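Local atomic coordinates of arylalkylamine N-Acetyltransferase 2 (Aedes aegypti, PDB entry 4FD5), a protein that probably transfers acyl groups from coenzyme A thioesters to arylalkylamines, making products such as N-acetyldopamine from dopamine. Residues A[23-32]-A[45-56]. Residues are numbered along the deposited sequence; the frame is centred on the assembly and turned at random.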
ATOM      1  N   ILE A  23      10.221  -4.591   8.574  1.00 16.38           N
ATOM      2  CA  ILE A  23      10.887  -3.881   7.511  1.00 17.82           C
ATOM      3  C   ILE A  23      11.824  -4.822   6.748  1.00 16.68           C
ATOM      4  O   ILE A  23      11.897  -4.774   5.523  1.00 17.48           O
ATOM      5  CB  ILE A  23      11.583  -2.619   8.040  1.00 18.06           C
ATOM      6  CG1 ILE A  23      10.509  -1.604   8.449  1.00 21.66           C
ATOM      7  CG2 ILE A  23      12.514  -2.047   6.966  1.00 20.58           C
ATOM      8  CD1 ILE A  23      11.009  -0.441   9.264  1.00 23.40           C
ATOM      9  N   GLU A  24      12.493  -5.722   7.475  1.00 17.06           N
ATOM     10  CA  GLU A  24      13.314  -6.737   6.831  1.00 19.24           C
ATOM     11  C   GLU A  24      12.454  -7.613   5.905  1.00 19.05           C
ATOM     12  O   GLU A  24      12.849  -7.870   4.764  1.00 18.32           O
ATOM     13  CB  GLU A  24      14.057  -7.581   7.872  1.00 21.73           C
ATOM     14  CG  GLU A  24      14.980  -8.643   7.286  1.00 22.85           C
ATOM     15  CD  GLU A  24      16.123  -8.087   6.432  1.00 26.05           C
ATOM     16  OE1 GLU A  24      16.442  -6.882   6.503  1.00 28.63           O
ATOM     17  OE2 GLU A  24      16.710  -8.887   5.672  1.00 29.72           O
ATOM     18  N   HIS A  25      11.273  -8.026   6.374  1.00 19.05           N
ATOM     19  CA  HIS A  25      10.364  -8.814   5.523  1.00 19.11           C
ATOM     20  C   HIS A  25      10.142  -8.032   4.237  1.00 18.61           C
ATOM     21  O   HIS A  25      10.258  -8.590   3.132  1.00 18.32           O
ATOM     22  CB  HIS A  25       9.039  -9.125   6.243  1.00 16.19           C
ATOM     23  CG  HIS A  25       7.884  -9.450   5.325  1.00 18.51           C
ATOM     24  ND1 HIS A  25       7.616 -10.727   4.867  1.00 21.46           N
ATOM     25  CD2 HIS A  25       6.914  -8.660   4.799  1.00 19.18           C
ATOM     26  CE1 HIS A  25       6.535 -10.703   4.093  1.00 13.62           C
ATOM     27  NE2 HIS A  25       6.093  -9.463   4.038  1.00 19.23           N
ATOM     28  N   LEU A  26       9.881  -6.729   4.364  1.00 17.41           N
ATOM     29  CA  LEU A  26       9.585  -5.942   3.166  1.00 16.46           C
ATOM     30  C   LEU A  26      10.817  -5.920   2.253  1.00 19.68           C
ATOM     31  O   LEU A  26      10.712  -6.177   1.041  1.00 19.73           O
ATOM     32  CB  LEU A  26       9.080  -4.533   3.526  1.00 16.15           C
ATOM     33  CG  LEU A  26       7.740  -4.528   4.286  1.00 16.64           C
ATOM     34  CD1 LEU A  26       7.349  -3.135   4.782  1.00 18.67           C
ATOM     35  CD2 LEU A  26       6.610  -5.122   3.426  1.00 17.76           C
ATOM     36  N   ARG A  27      11.994  -5.696   2.841  1.00 19.03           N
ATOM     37  CA  ARG A  27      13.204  -5.614   2.036  1.00 20.88           C
ATOM     38  C   ARG A  27      13.368  -6.885   1.255  1.00 22.41           C
ATOM     39  O   ARG A  27      13.841  -6.864   0.120  1.00 23.54           O
ATOM     40  CB  ARG A  27      14.440  -5.460   2.910  1.00 21.24           C
ATOM     41  CG  ARG A  27      14.596  -4.114   3.526  1.00 22.19           C
ATOM     42  CD  ARG A  27      16.007  -3.964   4.097  1.00 23.03           C
ATOM     43  NE  ARG A  27      16.086  -2.787   4.948  1.00 26.69           N
ATOM     44  CZ  ARG A  27      15.978  -2.815   6.274  1.00 27.49           C
ATOM     45  NH1 ARG A  27      15.805  -3.969   6.916  1.00 25.43           N
ATOM     46  NH2 ARG A  27      16.054  -1.684   6.967  1.00 30.60           N
ATOM     47  N   GLN A  28      12.987  -7.998   1.870  1.00 22.12           N
ATOM     48  CA  GLN A  28      13.337  -9.276   1.288  1.00 24.96           C
ATOM     49  C   GLN A  28      12.270  -9.716   0.325  1.00 24.39           C
ATOM     50  O   GLN A  28      12.561 -10.435  -0.635  1.00 28.75           O
ATOM     51  CB  GLN A  28      13.541 -10.344   2.361  1.00 26.21           C
ATOM     52  CG  GLN A  28      14.789 -10.149   3.204  1.00 27.31           C
ATOM     53  CD  GLN A  28      16.071 -10.320   2.409  1.00 28.68           C
ATOM     54  OE1 GLN A  28      16.117 -11.068   1.424  1.00 33.55           O
ATOM     55  NE2 GLN A  28      17.119  -9.623   2.828  1.00 29.80           N
ATOM     56  N   THR A  29      11.032  -9.283   0.554  1.00 23.63           N
ATOM     57  CA  THR A  29       9.961  -9.955  -0.173  1.00 23.10           C
ATOM     58  C   THR A  29       9.109  -9.024  -1.002  1.00 24.35           C
ATOM     59  O   THR A  29       8.442  -9.466  -1.946  1.00 23.08           O
ATOM     60  CB  THR A  29       9.028 -10.789   0.755  1.00 23.93           C
ATOM     61  OG1 THR A  29       8.250  -9.913   1.574  1.00 26.72           O
ATOM     62  CG2 THR A  29       9.816 -11.727   1.635  1.00 26.39           C
ATOM     63  N   PHE A  30       9.135  -7.740  -0.663  1.00 20.21           N
ATOM     64  CA  PHE A  30       8.129  -6.840  -1.190  1.00 19.12           C
ATOM     65  C   PHE A  30       8.658  -5.704  -2.046  1.00 18.63           C
ATOM     66  O   PHE A  30       8.221  -5.531  -3.170  1.00 19.85           O
ATOM     67  CB  PHE A  30       7.263  -6.265  -0.070  1.00 20.46           C
ATOM     68  CG  PHE A  30       6.198  -5.339  -0.566  1.00 18.07           C
ATOM     69  CD1 PHE A  30       5.003  -5.845  -1.069  1.00 19.89           C
ATOM     70  CD2 PHE A  30       6.392  -3.967  -0.559  1.00 17.39           C
ATOM     71  CE1 PHE A  30       4.022  -5.005  -1.540  1.00 19.03           C
ATOM     72  CE2 PHE A  30       5.406  -3.115  -1.027  1.00 19.86           C
ATOM     73  CZ  PHE A  30       4.216  -3.635  -1.524  1.00 21.02           C
ATOM     74  N   PHE A  31       9.578  -4.917  -1.496  1.00 16.75           N
ATOM     75  CA  PHE A  31       9.931  -3.629  -2.085  1.00 17.88           C
ATOM     76  C   PHE A  31      10.379  -3.755  -3.545  1.00 18.73           C
ATOM     77  O   PHE A  31       9.912  -3.015  -4.397  1.00 20.28           O
ATOM     78  CB  PHE A  31      11.042  -2.958  -1.273  1.00 17.59           C
ATOM     79  CG  PHE A  31      10.587  -2.338   0.036  1.00 17.76           C
ATOM     80  CD1 PHE A  31       9.345  -1.731   0.158  1.00 17.05           C
ATOM     81  CD2 PHE A  31      11.439  -2.341   1.133  1.00 20.06           C
ATOM     82  CE1 PHE A  31       8.953  -1.143   1.355  1.00 17.91           C
ATOM     83  CE2 PHE A  31      11.058  -1.744   2.337  1.00 19.02           C
ATOM     84  CZ  PHE A  31       9.809  -1.160   2.450  1.00 17.51           C
ATOM     85  N   ALA A  32      11.286  -4.687  -3.829  1.00 18.45           N
ATOM     86  CA  ALA A  32      11.837  -4.813  -5.181  1.00 19.11           C
ATOM     87  C   ALA A  32      10.858  -5.449  -6.177  1.00 20.62           C
ATOM     88  O   ALA A  32      11.041  -5.334  -7.385  1.00 24.75           O
ATOM     89  CB  ALA A  32      13.140  -5.601  -5.152  1.00 23.86           C
ATOM     90  N   PRO A  45      16.393  -6.733  -4.838  1.00 26.65           N
ATOM     91  CA  PRO A  45      15.914  -7.625  -3.781  1.00 23.86           C
ATOM     92  C   PRO A  45      16.837  -7.611  -2.563  1.00 27.43           C
ATOM     93  O   PRO A  45      18.051  -7.766  -2.708  1.00 27.83           O
ATOM     94  CB  PRO A  45      15.944  -8.998  -4.448  1.00 26.13           C
ATOM     95  CG  PRO A  45      15.817  -8.705  -5.918  1.00 28.47           C
ATOM     96  CD  PRO A  45      16.526  -7.415  -6.138  1.00 28.09           C
ATOM     97  N   GLY A  46      16.261  -7.409  -1.381  1.00 25.87           N
ATOM     98  CA  GLY A  46      16.998  -7.471  -0.129  1.00 26.23           C
ATOM     99  C   GLY A  46      17.661  -6.170   0.281  1.00 27.17           C
ATOM    100  O   GLY A  46      18.102  -6.022   1.424  1.00 30.07           O
ATOM    101  N   GLN A  47      17.725  -5.218  -0.643  1.00 28.54           N
ATOM    102  CA  GLN A  47      18.526  -4.013  -0.449  1.00 27.93           C
ATOM    103  C   GLN A  47      17.806  -2.909   0.327  1.00 28.14           C
ATOM    104  O   GLN A  47      18.418  -2.182   1.117  1.00 32.46           O
ATOM    105  CB  GLN A  47      18.976  -3.482  -1.806  1.00 30.65           C
ATOM    106  CG  GLN A  47      19.757  -2.189  -1.762  1.00 34.50           C
ATOM    107  CD  GLN A  47      20.266  -1.800  -3.131  1.00 35.74           C
ATOM    108  OE1 GLN A  47      21.273  -2.332  -3.601  1.00 42.69           O
ATOM    109  NE2 GLN A  47      19.564  -0.883  -3.789  1.00 37.78           N
ATOM    110  N   GLY A  48      16.509  -2.776   0.095  1.00 25.05           N
ATOM    111  CA  GLY A  48      15.741  -1.725   0.733  1.00 26.51           C
ATOM    112  C   GLY A  48      15.956  -0.369   0.091  1.00 24.88           C
ATOM    113  O   GLY A  48      16.525  -0.251  -0.992  1.00 23.54           O
ATOM    114  N   HIS A  49      15.496   0.671   0.772  1.00 23.94           N
ATOM    115  CA  HIS A  49      15.562   2.011   0.229  1.00 21.82           C
ATOM    116  C   HIS A  49      15.235   2.973   1.360  1.00 22.14           C
ATOM    117  O   HIS A  49      14.275   2.768   2.089  1.00 20.77           O
ATOM    118  CB  HIS A  49      14.534   2.128  -0.896  1.00 21.49           C
ATOM    119  CG  HIS A  49      14.623   3.396  -1.672  1.00 23.37           C
ATOM    120  ND1 HIS A  49      14.072   4.578  -1.228  1.00 23.26           N
ATOM    121  CD2 HIS A  49      15.189   3.668  -2.873  1.00 23.99           C
ATOM    122  CE1 HIS A  49      14.307   5.528  -2.115  1.00 26.31           C
ATOM    123  NE2 HIS A  49      14.979   5.000  -3.124  1.00 25.55           N
ATOM    124  N   PRO A  50      16.036   4.035   1.525  1.00 20.14           N
ATOM    125  CA  PRO A  50      15.795   4.893   2.692  1.00 22.10           C
ATOM    126  C   PRO A  50      14.404   5.532   2.726  1.00 20.51           C
ATOM    127  O   PRO A  50      13.805   5.593   3.807  1.00 21.19           O
ATOM    128  CB  PRO A  50      16.876   5.968   2.565  1.00 22.01           C
ATOM    129  CG  PRO A  50      17.963   5.301   1.767  1.00 24.07           C
ATOM    130  CD  PRO A  50      17.254   4.420   0.787  1.00 23.17           C
ATOM    131  N   LEU A  51      13.890   5.991   1.585  1.00 18.48           N
ATOM    132  CA  LEU A  51      12.584   6.640   1.565  1.00 19.54           C
ATOM    133  C   LEU A  51      11.450   5.632   1.770  1.00 19.39           C
ATOM    134  O   LEU A  51      10.509   5.898   2.512  1.00 18.80           O
ATOM    135  CB  LEU A  51      12.379   7.424   0.263  1.00 23.75           C
ATOM    136  CG  LEU A  51      13.395   8.536  -0.007  1.00 26.64           C
ATOM    137  CD1 LEU A  51      13.096   9.209  -1.336  1.00 28.43           C
ATOM    138  CD2 LEU A  51      13.401   9.560   1.115  1.00 29.01           C
ATOM    139  N   LEU A  52      11.545   4.481   1.115  1.00 19.89           N
ATOM    140  CA  LEU A  52      10.549   3.432   1.310  1.00 18.15           C
ATOM    141  C   LEU A  52      10.458   3.025   2.768  1.00 18.26           C
ATOM    142  O   LEU A  52       9.360   2.851   3.311  1.00 18.13           O
ATOM    143  CB  LEU A  52      10.886   2.191   0.483  1.00 18.80           C
ATOM    144  CG  LEU A  52      10.876   2.298  -1.041  1.00 20.03           C
ATOM    145  CD1 LEU A  52      11.203   0.933  -1.651  1.00 18.70           C
ATOM    146  CD2 LEU A  52       9.524   2.816  -1.540  1.00 20.88           C
ATOM    147  N   GLU A  53      11.613   2.857   3.403  1.00 17.53           N
ATOM    148  CA  GLU A  53      11.654   2.418   4.792  1.00 18.32           C
ATOM    149  C   GLU A  53      11.192   3.505   5.750  1.00 19.85           C
ATOM    150  O   GLU A  53      10.483   3.220   6.706  1.00 17.02           O
ATOM    151  CB  GLU A  53      13.055   1.917   5.139  1.00 21.39           C
ATOM    152  CG  GLU A  53      13.401   0.628   4.410  1.00 22.60           C
ATOM    153  CD  GLU A  53      14.874   0.289   4.461  1.00 25.59           C
ATOM    154  OE1 GLU A  53      15.538   0.634   5.458  1.00 28.73           O
ATOM    155  OE2 GLU A  53      15.375  -0.319   3.493  1.00 27.38           O
ATOM    156  N   GLN A  54      11.575   4.751   5.484  1.00 17.79           N
ATOM    157  CA  GLN A  54      11.071   5.887   6.260  1.00 19.23           C
ATOM    158  C   GLN A  54       9.536   5.935   6.221  1.00 17.83           C
ATOM    159  O   GLN A  54       8.868   6.135   7.254  1.00 16.32           O
ATOM    160  CB  GLN A  54      11.665   7.186   5.706  1.00 20.89           C
ATOM    161  CG  GLN A  54      11.156   8.457   6.341  1.00 25.59           C
ATOM    162  CD  GLN A  54      11.793   9.684   5.707  1.00 27.38           C
ATOM    163  OE1 GLN A  54      12.891  10.092   6.085  1.00 36.16           O
ATOM    164  NE2 GLN A  54      11.120  10.255   4.713  1.00 32.01           N
ATOM    165  N   HIS A  55       8.977   5.750   5.024  1.00 17.00           N
ATOM    166  CA  HIS A  55       7.530   5.780   4.847  1.00 18.25           C
ATOM    167  C   HIS A  55       6.848   4.623   5.580  1.00 15.39           C
ATOM    168  O   HIS A  55       5.853   4.836   6.280  1.00 15.49           O
ATOM    169  CB  HIS A  55       7.154   5.782   3.353  1.00 18.74           C
ATOM    170  CG  HIS A  55       5.697   6.041   3.085  1.00 27.35           C
ATOM    171  ND1 HIS A  55       5.079   5.664   1.911  1.00 33.07           N
ATOM    172  CD2 HIS A  55       4.742   6.648   3.832  1.00 28.64           C
ATOM    173  CE1 HIS A  55       3.804   6.018   1.949  1.00 30.97           C
ATOM    174  NE2 HIS A  55       3.574   6.616   3.103  1.00 29.15           N
ATOM    175  N   SER A  56       7.389   3.415   5.428  1.00 15.32           N
ATOM    176  CA  SER A  56       6.845   2.248   6.122  1.00 14.06           C
ATOM    177  C   SER A  56       6.911   2.378   7.637  1.00 16.28           C
ATOM    178  O   SER A  56       5.989   1.976   8.330  1.00 14.08           O
ATOM    179  CB  SER A  56       7.501   0.954   5.659  1.00 16.35           C
ATOM    180  OG  SER A  56       7.300   0.779   4.266  1.00 19.03           O
TER
HETATM  181  O   HOH W   1      18.155  -6.537   4.363  1.00 33.77           O
HETATM  182  O   HOH W   2      14.458  -4.241  -1.316  1.00 20.81           O
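The F31 ring lies between L52 and L26: L52 CD1 sits over one face in a CH-pi contact, 4.1 Å from the ring centroid, with L52 CB nearer the rim, while L26 CB lies toward the rim of the opposite face. S56 OG meets the ring edge in plane, 3.7 Å from F31 CZ. A chi1 of -76°, with CG anti to the carbonyl carbon, turns the F31 ring toward helix 50-56, where L52 runs alongside it in the reverse sense. The second flat group, the R27 guanidinium, carries I23 CG2 on one face and turns its edge to E53, the guanidinium and carboxylate planes standing 85° apart. R27 NH2 donates to E53 OE1 at 2.8 Å, reaching this oxygen from above the carboxylate plane; the bond from R27 NE to E53 OE2, 3.0 Å, is weak. R27 NH1 donates to E24 OE1, extending the salt bridge into an E24-R27-E53 network, and E53 OE2 also accepts from H49 N. Q28 NE2 in turn grips E24 OE2. Near the C-terminal end of the first helix, G46 N donates to R27 O (2.9 Å), and a water links that carbonyl to G48 N; A32 CB packs against P45. H49 caps the second helix weakly through ND1, its NE2 being bound to D102. Segments 23-29 and 50-56 run at 140° to each other, nearer antiparallel than parallel, with L26 and S56 both reaching I135 and L80 of the central sheet, as in the helical segment between the first two strands (10-13 and 66-69) of the GNAT fold.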